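Local structure of serine-threonine phosphatase 2C (Toxoplasma gondii, 2I44) at residues 23-28 with 290-295; 77-82 with 114-119; 85-90 with 106-111; 196-201 with 208-213; 270-275 with 297-302. The protein probably dephosphorylates phosphoserine and phosphothreonine residues of proteins as a metal-dependent phosphatase of the PP2C family, and binds calcium ions. All coordinates share one frame; numbering follows the deposited sequence.

Contact 1: 23-28 with 290-295; sequences DAAIFT and NPAQAL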
# COMPACT_ATOMS: atom_id res chain seq x y z
N ASP A 23 -5.08 -17.44 -4.52
CA ASP A 23 -3.95 -18.06 -3.85
C ASP A 23 -3.04 -16.90 -3.49
O ASP A 23 -2.90 -15.95 -4.27
CB ASP A 23 -3.22 -19.04 -4.77
CG ASP A 23 -4.13 -20.14 -5.28
OD1 ASP A 23 -5.03 -20.57 -4.52
OD2 ASP A 23 -3.95 -20.57 -6.44
N ALA A 24 -2.43 -16.94 -2.31
CA ALA A 24 -1.58 -15.84 -1.91
C ALA A 24 -0.26 -16.28 -1.30
O ALA A 24 -0.14 -17.39 -0.77
CB ALA A 24 -2.32 -14.94 -0.93
N ALA A 25 0.71 -15.39 -1.39
CA ALA A 25 2.04 -15.63 -0.84
C ALA A 25 2.58 -14.28 -0.41
O ALA A 25 2.27 -13.26 -1.02
CB ALA A 25 2.94 -16.24 -1.90
N ILE A 26 3.37 -14.27 0.65
CA ILE A 26 3.95 -13.03 1.14
C ILE A 26 5.36 -13.31 1.60
O ILE A 26 5.59 -14.25 2.35
CB ILE A 26 3.17 -12.46 2.35
CG1 ILE A 26 1.67 -12.43 2.06
CG2 ILE A 26 3.65 -11.05 2.68
CD1 ILE A 26 0.82 -12.06 3.26
N PHE A 27 6.31 -12.49 1.15
CA PHE A 27 7.70 -12.66 1.54
C PHE A 27 8.33 -11.29 1.76
O PHE A 27 8.03 -10.34 1.04
CB PHE A 27 8.49 -13.41 0.47
CG PHE A 27 9.82 -13.92 0.94
CD1 PHE A 27 9.91 -15.10 1.67
CD2 PHE A 27 10.99 -13.20 0.69
CE1 PHE A 27 11.14 -15.57 2.15
CE2 PHE A 27 12.23 -13.65 1.16
CZ PHE A 27 12.30 -14.84 1.89
N THR A 28 9.20 -11.19 2.75
CA THR A 28 9.87 -9.94 3.05
C THR A 28 11.33 -10.19 3.39
O THR A 28 11.71 -11.30 3.77
CB THR A 28 9.18 -9.22 4.24
OG1 THR A 28 9.75 -7.91 4.40
CG2 THR A 28 9.37 -10.02 5.54
N ASN A 290 7.62 -20.36 -4.71
CA ASN A 290 6.99 -19.28 -3.96
C ASN A 290 7.11 -17.97 -4.77
O ASN A 290 8.17 -17.36 -4.82
CB ASN A 290 7.69 -19.11 -2.61
CG ASN A 290 6.97 -18.14 -1.70
OD1 ASN A 290 6.41 -17.14 -2.15
ND2 ASN A 290 6.99 -18.44 -0.41
N PRO A 291 6.01 -17.53 -5.39
CA PRO A 291 6.01 -16.31 -6.21
C PRO A 291 6.56 -15.07 -5.50
O PRO A 291 7.35 -14.32 -6.06
CB PRO A 291 4.54 -16.15 -6.59
CG PRO A 291 4.02 -17.56 -6.54
CD PRO A 291 4.65 -18.07 -5.28
N ALA A 292 6.11 -14.84 -4.27
CA ALA A 292 6.54 -13.69 -3.50
C ALA A 292 8.02 -13.80 -3.14
O ALA A 292 8.75 -12.81 -3.14
CB ALA A 292 5.70 -13.54 -2.23
N GLN A 293 8.47 -15.01 -2.82
CA GLN A 293 9.86 -15.19 -2.47
C GLN A 293 10.71 -15.01 -3.72
O GLN A 293 11.81 -14.45 -3.67
CB GLN A 293 10.09 -16.58 -1.88
CG GLN A 293 11.53 -16.82 -1.44
CD GLN A 293 11.75 -18.26 -1.02
OE1 GLN A 293 11.49 -19.18 -1.79
NE2 GLN A 293 12.23 -18.46 0.20
N ALA A 294 10.19 -15.48 -4.85
CA ALA A 294 10.91 -15.35 -6.11
C ALA A 294 11.14 -13.87 -6.40
O ALA A 294 12.25 -13.47 -6.78
CB ALA A 294 10.11 -16.00 -7.24
N LEU A 295 10.11 -13.05 -6.22
CA LEU A 295 10.23 -11.61 -6.46
C LEU A 295 11.28 -10.97 -5.57
O LEU A 295 12.05 -10.12 -6.02
CB LEU A 295 8.88 -10.92 -6.23
CG LEU A 295 7.83 -11.09 -7.33
CD1 LEU A 295 6.50 -10.52 -6.88
CD2 LEU A 295 8.32 -10.40 -8.59
O HOH W 1 6.68 -16.64 2.26

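Contact 2: 77-82 with 114-119; sequences PQLISS and DDMYKN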
# COMPACT_ATOMS: atom_id res chain seq x y z
N PRO A 77 -9.74 -3.07 11.23
CA PRO A 77 -10.77 -2.64 12.19
C PRO A 77 -11.46 -1.34 11.75
O PRO A 77 -12.69 -1.23 11.81
CB PRO A 77 -9.97 -2.46 13.48
CG PRO A 77 -8.91 -3.51 13.35
CD PRO A 77 -8.46 -3.33 11.92
N GLN A 78 -10.68 -0.37 11.29
CA GLN A 78 -11.26 0.89 10.84
C GLN A 78 -12.13 0.69 9.60
O GLN A 78 -13.17 1.32 9.45
CB GLN A 78 -10.15 1.90 10.53
CG GLN A 78 -9.49 2.52 11.75
CD GLN A 78 -10.44 3.36 12.59
OE1 GLN A 78 -11.53 3.72 12.14
NE2 GLN A 78 -10.03 3.70 13.80
N LEU A 79 -11.69 -0.19 8.70
CA LEU A 79 -12.44 -0.46 7.48
C LEU A 79 -13.84 -0.96 7.78
O LEU A 79 -14.82 -0.37 7.33
CB LEU A 79 -11.71 -1.49 6.62
CG LEU A 79 -12.49 -2.02 5.41
CD1 LEU A 79 -12.76 -0.87 4.44
CD2 LEU A 79 -11.71 -3.12 4.72
N ILE A 80 -13.94 -2.04 8.54
CA ILE A 80 -15.23 -2.61 8.84
C ILE A 80 -16.09 -1.82 9.83
O ILE A 80 -17.27 -2.11 9.99
CB ILE A 80 -15.08 -4.08 9.32
CG1 ILE A 80 -14.33 -4.13 10.65
CG2 ILE A 80 -14.33 -4.89 8.27
CD1 ILE A 80 -14.07 -5.55 11.13
N SER A 81 -15.51 -0.82 10.48
CA SER A 81 -16.27 0.01 11.41
C SER A 81 -16.93 1.13 10.62
O SER A 81 -17.72 1.90 11.14
CB SER A 81 -15.35 0.63 12.47
OG SER A 81 -14.76 -0.38 13.27
N SER A 82 -16.58 1.21 9.34
CA SER A 82 -17.12 2.23 8.45
C SER A 82 -18.61 2.06 8.15
O SER A 82 -19.05 0.99 7.72
CB SER A 82 -16.35 2.22 7.14
OG SER A 82 -17.03 2.98 6.14
N ASP A 114 -11.96 5.04 1.56
CA ASP A 114 -11.63 6.41 1.88
C ASP A 114 -11.75 6.63 3.39
O ASP A 114 -10.88 7.23 4.01
CB ASP A 114 -12.57 7.37 1.14
CG ASP A 114 -12.02 8.78 1.10
OD1 ASP A 114 -11.05 9.01 0.35
OD2 ASP A 114 -12.54 9.66 1.83
N ASP A 115 -12.84 6.13 3.96
CA ASP A 115 -13.08 6.25 5.40
C ASP A 115 -11.99 5.54 6.19
O ASP A 115 -11.52 6.04 7.21
CB ASP A 115 -14.43 5.64 5.77
CG ASP A 115 -15.60 6.52 5.39
OD1 ASP A 115 -15.35 7.61 4.83
OD2 ASP A 115 -16.76 6.13 5.65
N MSE A 116 -11.60 4.37 5.70
CA MSE A 116 -10.55 3.59 6.36
C MSE A 116 -9.25 4.37 6.48
O MSE A 116 -8.66 4.48 7.56
CB MSE A 116 -10.29 2.30 5.57
CG MSE A 116 -9.11 1.48 6.10
SE MSE A 116 -8.67 -0.05 4.97
CE MSE A 116 -7.52 0.83 3.71
N TYR A 117 -8.80 4.93 5.36
CA TYR A 117 -7.57 5.70 5.34
C TYR A 117 -7.58 6.86 6.32
O TYR A 117 -6.71 6.96 7.18
CB TYR A 117 -7.28 6.20 3.93
CG TYR A 117 -6.45 5.23 3.12
CD1 TYR A 117 -5.06 5.20 3.24
CD2 TYR A 117 -7.06 4.29 2.28
CE1 TYR A 117 -4.30 4.25 2.54
CE2 TYR A 117 -6.31 3.34 1.59
CZ TYR A 117 -4.92 3.33 1.73
OH TYR A 117 -4.18 2.40 1.03
N LYS A 118 -8.56 7.74 6.19
CA LYS A 118 -8.66 8.90 7.06
C LYS A 118 -8.84 8.56 8.54
O LYS A 118 -8.23 9.19 9.39
CB LYS A 118 -9.77 9.82 6.58
CG LYS A 118 -9.47 10.46 5.23
CD LYS A 118 -10.69 11.11 4.62
CE LYS A 118 -10.37 11.74 3.28
NZ LYS A 118 -11.60 12.06 2.50
N ASN A 119 -9.66 7.55 8.83
CA ASN A 119 -9.89 7.17 10.23
C ASN A 119 -8.68 6.45 10.81
O ASN A 119 -8.33 6.65 11.98
CB ASN A 119 -11.14 6.30 10.36
CG ASN A 119 -12.41 7.08 10.07
OD1 ASN A 119 -12.47 8.29 10.30
ND2 ASN A 119 -13.44 6.39 9.58

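Contact 3: 85-90 with 106-111; sequences WQEVTE and PQLLDQ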
# COMPACT_ATOMS: atom_id res chain seq x y z
N TRP A 85 -19.02 0.63 5.08
CA TRP A 85 -18.80 -0.80 5.00
C TRP A 85 -20.01 -1.57 5.53
O TRP A 85 -20.30 -2.67 5.07
CB TRP A 85 -17.54 -1.20 5.77
CG TRP A 85 -17.22 -2.66 5.62
CD1 TRP A 85 -17.45 -3.64 6.54
CD2 TRP A 85 -16.65 -3.30 4.48
NE1 TRP A 85 -17.06 -4.86 6.03
CE2 TRP A 85 -16.56 -4.68 4.77
CE3 TRP A 85 -16.20 -2.84 3.23
CZ2 TRP A 85 -16.05 -5.61 3.86
CZ3 TRP A 85 -15.69 -3.77 2.32
CH2 TRP A 85 -15.62 -5.14 2.65
N GLN A 86 -20.70 -0.98 6.50
CA GLN A 86 -21.88 -1.62 7.05
C GLN A 86 -22.89 -1.75 5.92
O GLN A 86 -23.59 -2.75 5.81
CB GLN A 86 -22.48 -0.77 8.18
CG GLN A 86 -21.46 -0.39 9.25
CD GLN A 86 -22.05 0.49 10.34
OE1 GLN A 86 -23.15 1.05 10.19
NE2 GLN A 86 -21.32 0.64 11.44
N GLU A 87 -22.94 -0.73 5.06
CA GLU A 87 -23.85 -0.75 3.92
C GLU A 87 -23.36 -1.77 2.90
O GLU A 87 -24.15 -2.30 2.13
CB GLU A 87 -23.95 0.63 3.27
CG GLU A 87 -24.18 1.76 4.25
CD GLU A 87 -24.84 2.98 3.63
OE1 GLU A 87 -24.63 3.23 2.42
OE2 GLU A 87 -25.57 3.68 4.36
N VAL A 88 -22.05 -2.04 2.89
CA VAL A 88 -21.54 -3.04 1.95
C VAL A 88 -21.96 -4.41 2.45
O VAL A 88 -22.36 -5.28 1.67
CB VAL A 88 -19.99 -3.00 1.85
CG1 VAL A 88 -19.48 -4.26 1.15
CG2 VAL A 88 -19.55 -1.78 1.09
N THR A 89 -21.89 -4.60 3.76
CA THR A 89 -22.27 -5.86 4.36
C THR A 89 -23.78 -6.08 4.22
O THR A 89 -24.21 -7.17 3.85
CB THR A 89 -21.87 -5.90 5.86
OG1 THR A 89 -20.45 -6.01 5.95
CG2 THR A 89 -22.50 -7.09 6.56
N GLU A 90 -24.58 -5.06 4.51
CA GLU A 90 -26.03 -5.18 4.41
C GLU A 90 -26.49 -5.56 3.00
O GLU A 90 -27.39 -6.39 2.84
CB GLU A 90 -26.70 -3.88 4.82
CG GLU A 90 -26.39 -3.44 6.24
CD GLU A 90 -27.15 -2.18 6.63
OE1 GLU A 90 -28.41 -2.26 6.70
OE2 GLU A 90 -26.51 -1.13 6.87
N PRO A 106 -19.40 -0.61 -6.21
CA PRO A 106 -18.16 0.14 -6.45
C PRO A 106 -18.03 1.43 -5.65
O PRO A 106 -17.00 1.66 -5.02
CB PRO A 106 -18.19 0.39 -7.95
CG PRO A 106 -18.85 -0.85 -8.46
CD PRO A 106 -20.01 -1.01 -7.50
N GLN A 107 -19.06 2.27 -5.66
CA GLN A 107 -18.99 3.52 -4.91
C GLN A 107 -19.01 3.29 -3.40
O GLN A 107 -18.45 4.09 -2.64
CB GLN A 107 -20.11 4.48 -5.32
CG GLN A 107 -19.87 5.18 -6.65
CD GLN A 107 -18.43 5.68 -6.81
OE1 GLN A 107 -17.66 5.15 -7.63
NE2 GLN A 107 -18.07 6.70 -6.03
N LEU A 108 -19.67 2.22 -2.96
CA LEU A 108 -19.72 1.92 -1.53
C LEU A 108 -18.32 1.49 -1.09
O LEU A 108 -17.86 1.86 -0.01
CB LEU A 108 -20.73 0.82 -1.25
CG LEU A 108 -22.22 1.20 -1.35
CD1 LEU A 108 -23.07 -0.04 -1.13
CD2 LEU A 108 -22.55 2.27 -0.32
N LEU A 109 -17.65 0.71 -1.94
CA LEU A 109 -16.30 0.25 -1.64
C LEU A 109 -15.33 1.42 -1.65
O LEU A 109 -14.44 1.51 -0.80
CB LEU A 109 -15.85 -0.80 -2.66
CG LEU A 109 -16.57 -2.15 -2.64
CD1 LEU A 109 -16.04 -3.03 -3.77
CD2 LEU A 109 -16.36 -2.82 -1.29
N ASP A 110 -15.49 2.32 -2.61
CA ASP A 110 -14.64 3.50 -2.73
C ASP A 110 -14.73 4.29 -1.43
O ASP A 110 -13.72 4.58 -0.78
CB ASP A 110 -15.09 4.36 -3.92
CG ASP A 110 -14.36 5.70 -4.00
OD1 ASP A 110 -14.51 6.53 -3.08
OD2 ASP A 110 -13.65 5.93 -5.00
N GLN A 111 -15.95 4.63 -1.06
CA GLN A 111 -16.20 5.40 0.16
C GLN A 111 -15.66 4.72 1.42
O GLN A 111 -15.13 5.39 2.31
CB GLN A 111 -17.70 5.66 0.31
CG GLN A 111 -18.06 6.50 1.52
CD GLN A 111 -17.48 7.90 1.44
OE1 GLN A 111 -17.72 8.63 0.47
NE2 GLN A 111 -16.71 8.28 2.45

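Contact 4: 196-201 with 208-213; sequences SVEYLH and FIRGGD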
# COMPACT_ATOMS: atom_id res chain seq x y z
N SER A 196 7.41 23.22 2.06
CA SER A 196 8.12 23.52 0.83
C SER A 196 8.56 22.21 0.22
O SER A 196 8.54 21.17 0.87
CB SER A 196 9.36 24.38 1.10
OG SER A 196 10.33 23.65 1.82
N VAL A 197 8.92 22.27 -1.06
CA VAL A 197 9.40 21.10 -1.79
C VAL A 197 10.84 21.42 -2.13
O VAL A 197 11.12 22.34 -2.90
CB VAL A 197 8.59 20.88 -3.07
CG1 VAL A 197 9.24 19.80 -3.91
CG2 VAL A 197 7.16 20.47 -2.70
N GLU A 198 11.75 20.66 -1.53
CA GLU A 198 13.18 20.87 -1.71
C GLU A 198 13.83 19.94 -2.73
O GLU A 198 13.65 18.73 -2.69
CB GLU A 198 13.89 20.72 -0.36
CG GLU A 198 13.42 21.70 0.72
CD GLU A 198 13.59 23.15 0.30
OE1 GLU A 198 14.60 23.46 -0.37
OE2 GLU A 198 12.72 23.99 0.64
N TYR A 199 14.59 20.54 -3.64
CA TYR A 199 15.32 19.81 -4.67
C TYR A 199 16.78 19.97 -4.26
O TYR A 199 17.41 20.99 -4.51
CB TYR A 199 15.04 20.45 -6.04
CG TYR A 199 13.59 20.40 -6.46
CD1 TYR A 199 13.11 19.37 -7.27
CD2 TYR A 199 12.69 21.39 -6.04
CE1 TYR A 199 11.77 19.33 -7.67
CE2 TYR A 199 11.35 21.36 -6.44
CZ TYR A 199 10.90 20.34 -7.26
OH TYR A 199 9.59 20.32 -7.68
N LEU A 200 17.32 18.94 -3.62
CA LEU A 200 18.69 19.00 -3.13
C LEU A 200 19.76 18.69 -4.18
O LEU A 200 19.53 17.95 -5.14
CB LEU A 200 18.82 18.08 -1.91
CG LEU A 200 17.72 18.29 -0.85
CD1 LEU A 200 18.09 17.54 0.43
CD2 LEU A 200 17.53 19.77 -0.56
N HIS A 201 20.93 19.28 -3.97
CA HIS A 201 22.09 19.12 -4.85
C HIS A 201 22.32 17.66 -5.24
O HIS A 201 22.35 16.78 -4.38
CB HIS A 201 23.33 19.69 -4.15
CG HIS A 201 24.58 19.66 -4.98
ND1 HIS A 201 24.66 20.26 -6.22
CD2 HIS A 201 25.80 19.13 -4.73
CE1 HIS A 201 25.88 20.10 -6.70
NE2 HIS A 201 26.59 19.42 -5.82
N PHE A 208 12.11 16.54 -1.80
CA PHE A 208 11.57 16.24 -0.48
C PHE A 208 10.47 17.21 -0.09
O PHE A 208 10.46 18.35 -0.54
CB PHE A 208 12.66 16.36 0.59
CG PHE A 208 13.82 15.41 0.41
CD1 PHE A 208 13.82 14.17 1.03
CD2 PHE A 208 14.92 15.78 -0.37
CE1 PHE A 208 14.91 13.30 0.89
CE2 PHE A 208 16.01 14.92 -0.51
CZ PHE A 208 16.00 13.68 0.12
N ILE A 209 9.54 16.74 0.74
CA ILE A 209 8.51 17.62 1.28
C ILE A 209 9.13 18.03 2.60
O ILE A 209 9.55 17.18 3.39
CB ILE A 209 7.15 16.91 1.55
CG1 ILE A 209 6.25 17.85 2.39
CG2 ILE A 209 7.35 15.57 2.25
CD1 ILE A 209 4.77 17.42 2.50
N ARG A 210 9.23 19.33 2.84
CA ARG A 210 9.83 19.83 4.06
C ARG A 210 8.87 20.73 4.82
O ARG A 210 8.24 21.61 4.23
CB ARG A 210 11.11 20.60 3.71
CG ARG A 210 11.77 21.28 4.89
CD ARG A 210 13.02 22.03 4.46
NE ARG A 210 14.08 21.13 4.01
CZ ARG A 210 15.29 21.54 3.62
NH1 ARG A 210 15.58 22.83 3.63
NH2 ARG A 210 16.20 20.66 3.22
N GLY A 211 8.77 20.51 6.13
CA GLY A 211 7.88 21.32 6.95
C GLY A 211 8.30 22.78 7.05
O GLY A 211 9.46 23.12 6.80
N GLY A 212 7.36 23.64 7.44
CA GLY A 212 7.66 25.05 7.56
C GLY A 212 8.55 25.38 8.74
O GLY A 212 9.16 26.45 8.79
N ASP A 213 8.63 24.46 9.69
CA ASP A 213 9.45 24.66 10.89
C ASP A 213 10.80 23.95 10.79
O ASP A 213 11.59 23.97 11.73
CB ASP A 213 8.69 24.15 12.11
CG ASP A 213 8.36 22.67 12.01
OD1 ASP A 213 8.49 22.11 10.91
OD2 ASP A 213 7.98 22.08 13.04

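Contact 5: 270-275 with 297-302; sequences DVMSAA and EMTLAE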
# COMPACT_ATOMS: atom_id res chain seq x y z
N ASP A 270 11.81 -0.09 -7.29
CA ASP A 270 12.93 0.74 -7.72
C ASP A 270 13.83 -0.07 -8.64
O ASP A 270 14.61 0.48 -9.42
CB ASP A 270 13.72 1.27 -6.51
CG ASP A 270 12.97 2.38 -5.77
OD1 ASP A 270 12.06 3.00 -6.38
OD2 ASP A 270 13.30 2.64 -4.59
N VAL A 271 13.70 -1.40 -8.57
CA VAL A 271 14.51 -2.28 -9.41
C VAL A 271 13.74 -2.93 -10.56
O VAL A 271 14.20 -2.91 -11.71
CB VAL A 271 15.15 -3.40 -8.57
CG1 VAL A 271 16.03 -4.26 -9.46
CG2 VAL A 271 15.97 -2.80 -7.43
N MSE A 272 12.57 -3.49 -10.26
CA MSE A 272 11.76 -4.19 -11.26
C MSE A 272 10.56 -3.41 -11.82
O MSE A 272 9.90 -2.68 -11.10
CB MSE A 272 11.26 -5.50 -10.66
CG MSE A 272 12.35 -6.44 -10.17
SE MSE A 272 13.41 -7.11 -11.65
CE MSE A 272 15.13 -7.22 -10.76
N SER A 273 10.28 -3.60 -13.11
CA SER A 273 9.13 -2.96 -13.77
C SER A 273 7.91 -3.85 -13.51
O SER A 273 8.06 -4.99 -13.08
CB SER A 273 9.33 -2.88 -15.28
OG SER A 273 9.06 -4.14 -15.87
N ALA A 274 6.71 -3.33 -13.78
CA ALA A 274 5.49 -4.11 -13.56
C ALA A 274 5.52 -5.42 -14.34
O ALA A 274 5.25 -6.49 -13.79
CB ALA A 274 4.26 -3.28 -13.95
N ALA A 275 5.86 -5.34 -15.62
CA ALA A 275 5.93 -6.53 -16.47
C ALA A 275 6.96 -7.54 -15.94
O ALA A 275 6.70 -8.75 -15.94
CB ALA A 275 6.27 -6.14 -17.91
N GLU A 297 13.90 -12.57 -3.79
CA GLU A 297 15.24 -13.11 -4.03
C GLU A 297 15.84 -12.64 -5.36
O GLU A 297 17.03 -12.35 -5.44
CB GLU A 297 15.22 -14.64 -3.94
CG GLU A 297 14.61 -15.13 -2.62
CD GLU A 297 14.92 -16.59 -2.31
OE1 GLU A 297 14.83 -17.42 -3.23
OE2 GLU A 297 15.23 -16.89 -1.14
N MSE A 298 15.00 -12.56 -6.40
CA MSE A 298 15.44 -12.10 -7.72
C MSE A 298 15.92 -10.65 -7.63
O MSE A 298 16.92 -10.28 -8.24
CB MSE A 298 14.28 -12.17 -8.72
CG MSE A 298 13.82 -13.57 -9.10
SE MSE A 298 14.97 -14.41 -10.38
CE MSE A 298 14.00 -13.97 -11.99
N THR A 299 15.19 -9.84 -6.87
CA THR A 299 15.52 -8.43 -6.69
C THR A 299 16.83 -8.28 -5.94
O THR A 299 17.67 -7.46 -6.30
CB THR A 299 14.40 -7.71 -5.90
OG1 THR A 299 13.20 -7.71 -6.69
CG2 THR A 299 14.79 -6.26 -5.58
N LEU A 300 17.01 -9.09 -4.89
CA LEU A 300 18.23 -9.05 -4.10
C LEU A 300 19.45 -9.48 -4.91
O LEU A 300 20.53 -8.90 -4.78
CB LEU A 300 18.08 -9.94 -2.86
CG LEU A 300 17.15 -9.41 -1.76
CD1 LEU A 300 16.85 -10.49 -0.73
CD2 LEU A 300 17.82 -8.22 -1.10
N ALA A 301 19.27 -10.49 -5.76
CA ALA A 301 20.37 -10.96 -6.60
C ALA A 301 20.81 -9.85 -7.56
O ALA A 301 22.00 -9.61 -7.73
CB ALA A 301 19.92 -12.19 -7.39
N GLU A 302 19.83 -9.18 -8.17
CA GLU A 302 20.12 -8.10 -9.10
C GLU A 302 20.85 -6.96 -8.41
O GLU A 302 21.79 -6.38 -8.96
CB GLU A 302 18.82 -7.57 -9.71
CG GLU A 302 19.00 -6.42 -10.69
CD GLU A 302 19.94 -6.77 -11.83
OE1 GLU A 302 19.97 -7.94 -12.25
OE2 GLU A 302 20.65 -5.86 -12.32

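Contact 1: 23-28 with 290-295
In the PP2C fold, a beta sandwich with helices laid on its outer faces, A25 and F27 of strand 22-29 receive A292 and Q293 from the first turn of helix 291-305. The strand and helix segments approach to 6.5 Å between axes, their N-to-C directions 32° apart. A25 and F27 point toward the helix, whereas A24 and I26 turn the other way, onto strand 38-43 of the second sheet. A292 CB settles between A25 and F27: it lies 3.9 Å from A25 CB and equally far from F27 CB. Beside it, Q293 CG stands over the middle of the F27 ring, a CH-pi contact of 3.8 Å to the centroid and 9° off the ring normal. N290 is the N-cap. Its OD1 accepts from Q293 N at 3.0 Å, the donor lying well above the carbonyl plane, and the same oxygen rests 3.6 Å from A25 CB. The other end of the N290 amide reaches the strand through a water that donates to I26 O at 2.6 Å, accepts from N290 ND2 at 3.2 Å, and sits in plane at the edge of the F27 ring.

Contact 2: 77-82 with 114-119
Q78, on the last turns of helix 66-80, reaches across to helix 98-130 and ends against N119. Its CB lies 4.2 Å from M116 O. The first torsion sets CG anti to the carbonyl carbon, close to N119 C, and a bend at chi2 (-64°) brings CD beside N119 CB. At the tip OE1 touches N119 CB at 3.2 Å, a polar atom against a methylene. NE2 forms its hydrogen bond with E123 OE1, further along the same helix. The two amide side chains cross at about a right angle, their planes 51° apart, and no hydrogen bond links them.

One residue on, the helices come together most tightly: the CA atoms of L79 and M116 are 4.6 Å apart. M116, a selenomethionine, is extended through chi2 and places SE 3.7 Å from L79 CB; F55 of strand 53-62 touches both side chains, so this apolar centre rests on the sheet below.

Beyond it, S82 OG donates to D115 OD2 at 3.2 Å, meeting that oxygen on its anti side and 18° out of the carboxylate plane. The same hydroxyl caps helix 83-92 by accepting from W85 N, while D115 OD1 takes a bond from Q111 NE2. S82 OG thus acts as donor and acceptor at once, which should restrict its rotation, and both carboxylate oxygens of D115 have a neutral donor. A polar link holds each end, S82 to D115 within the segments and Q78 to E123 just beyond them, with the apolar L79-M116 contact between.

Contact 3: 85-90 with 106-111
The indole of W85 meets L109 through one corner of its six-membered ring: W85 CZ3 lies 3.8 Å from L109 CD2, which approaches obliquely. One face of the indole carries V88 CG1 from the same helix, 4.0 Å above the plane and offset toward the rim. W85 starts out pointing away from helix 98-130, but with CG anti to the backbone N (chi1 -176°) the end of the side chain comes nearer again, at CZ3; L79 and I80 of helix 66-80 also touch it. The flat carboxylate of E87 provides the other planar group, and its OE1 lies 3.6 Å from L108 CD2, where the two side chains cross at about a right angle.

Between these flanks V88 CG2 fits against the opposite helix, 3.7 Å from L108 CB and 4.1 Å from L109 CD2. The segments of helices 83-92 and 98-130 run roughly antiparallel at 146°, with axes 9.0 Å apart. L109 continues past this pair to F149 and A151 of strand 149-155, joining the helical layer to the sheet.

No hydrogen bond crosses between the segments. The association therefore rests on methyls meeting a methylene, another methyl and the indole, and E87, the charged side chain taking part, sets its OE1 against a methyl across this contact.

Contact 4: 196-201 with 208-213
R210 and E198 are brought together by their torsions: R210 stays extended through CD and then turns at chi3 (-66°), which brings NE under E198 CG. The first torsion of E198 (-60°) sets that CG anti to the carbonyl carbon, 3.4 Å above the guanidinium plane and over its centre; a bend at chi2 then places CD, and the carboxylate and guanidinium planes stack only 19° apart. This is not a salt bridge. E198 OE1 is 4.2 Å from R210 NH1 and well out of the guanidinium plane, so the charges are near but no N-H points at the oxygen. The other oxygen, OE2, accepts from S196 OG at 2.7 Å on its anti lone pair.

On the same side, L200 and F208 cross at about a right angle, with L200 CD1 3.5 Å from F208 CE2. E198 O lies at the edge of the F208 ring, near its plane. R210 also makes a cation-pi contact with F214.

The backbones pair in antiparallel register. S196 with R210 and E198 with F208 are hydrogen-bonded pairs: S196 N to R210 O, R210 N to S196 O, E198 N to F208 O and F208 N to E198 O each measure 2.8 Å. V197 with I209 is the non-hydrogen-bonded pair between them, its side chains on the opposite face, against I190 of helix 184-192; here V197 CA approaches F208 O at 3.2 Å in a CA-H...O contact.

The whole is a two-stranded beta hairpin, separate from the sandwich sheets and with F208 about 11 Å from D266 between side chains, consistent with the flap subdomain beside the metal site in PP2C phosphatases.

Contact 5: 270-275 with 297-302
T299 OG1 donates to L295 O one turn back in helix 291-305, and it is also the atom that meets M272, whose CG lies 3.8 Å away. With chi1 near -65°, T299 OG1 is anti to its own carbonyl carbon and beside the backbone N, while CG2 takes the position anti to N. That methyl faces V271: T299 CG2 to V271 CG2 measures 4.1 Å, the two side chains crossing obliquely. T299 continues onto I313 of strand 313-320, so it is wedged between the loop and the sheet.

In the PP2C fold this is where the loop after helix 266-269, which begins at the metal ligand D266, packs against helix 291-305 before helix 274-286 begins, with S273 as the N-cap of the latter. V271 is close to the site itself, its side chain about 8 Å from that of D311 and about 10 Å from a bound calcium ion, without being a ligand.

E302, a turn after T299, meets V271 and M272 as well. Its CG lies 3.9 Å from V271 CG1. M272, a selenomethionine, bends at chi2 and again at chi3, where a torsion of 146° falls well short of fully extended and sets CE against E302 CB at 3.9 Å. The meeting is thus with the aliphatic part of the glutamate. The carboxylate is engaged separately: E302 OE2 forms a salt bridge with R306 NE, and R306 is in turn touched by V271. No hydrogen bond crosses between the segments, and M272 CE comes to rest 4.3 Å from M298 O.

Contacts 2 and 3 form one continuous patch, their centres 11 Å apart: both use helix 98-130, and I80 CA reaches W85 CD1 at 3.4 Å. Contacts 1 and 5 share helix 291-305, with centres 13 Å apart, and alternate along the chain. These two pairs belong to the helical layers on the outer faces of the sandwich, so that contacts 2 and 5 lie on opposite sides of the chain's centre, 32 Å apart between centres. Contact 4 stands apart, 29 Å from contact 5 between centres. Contacts 4 and 5 both come near the metal site: the side chain of F208 is about 12 Å, and that of V271 about 10 Å, from a bound calcium ion.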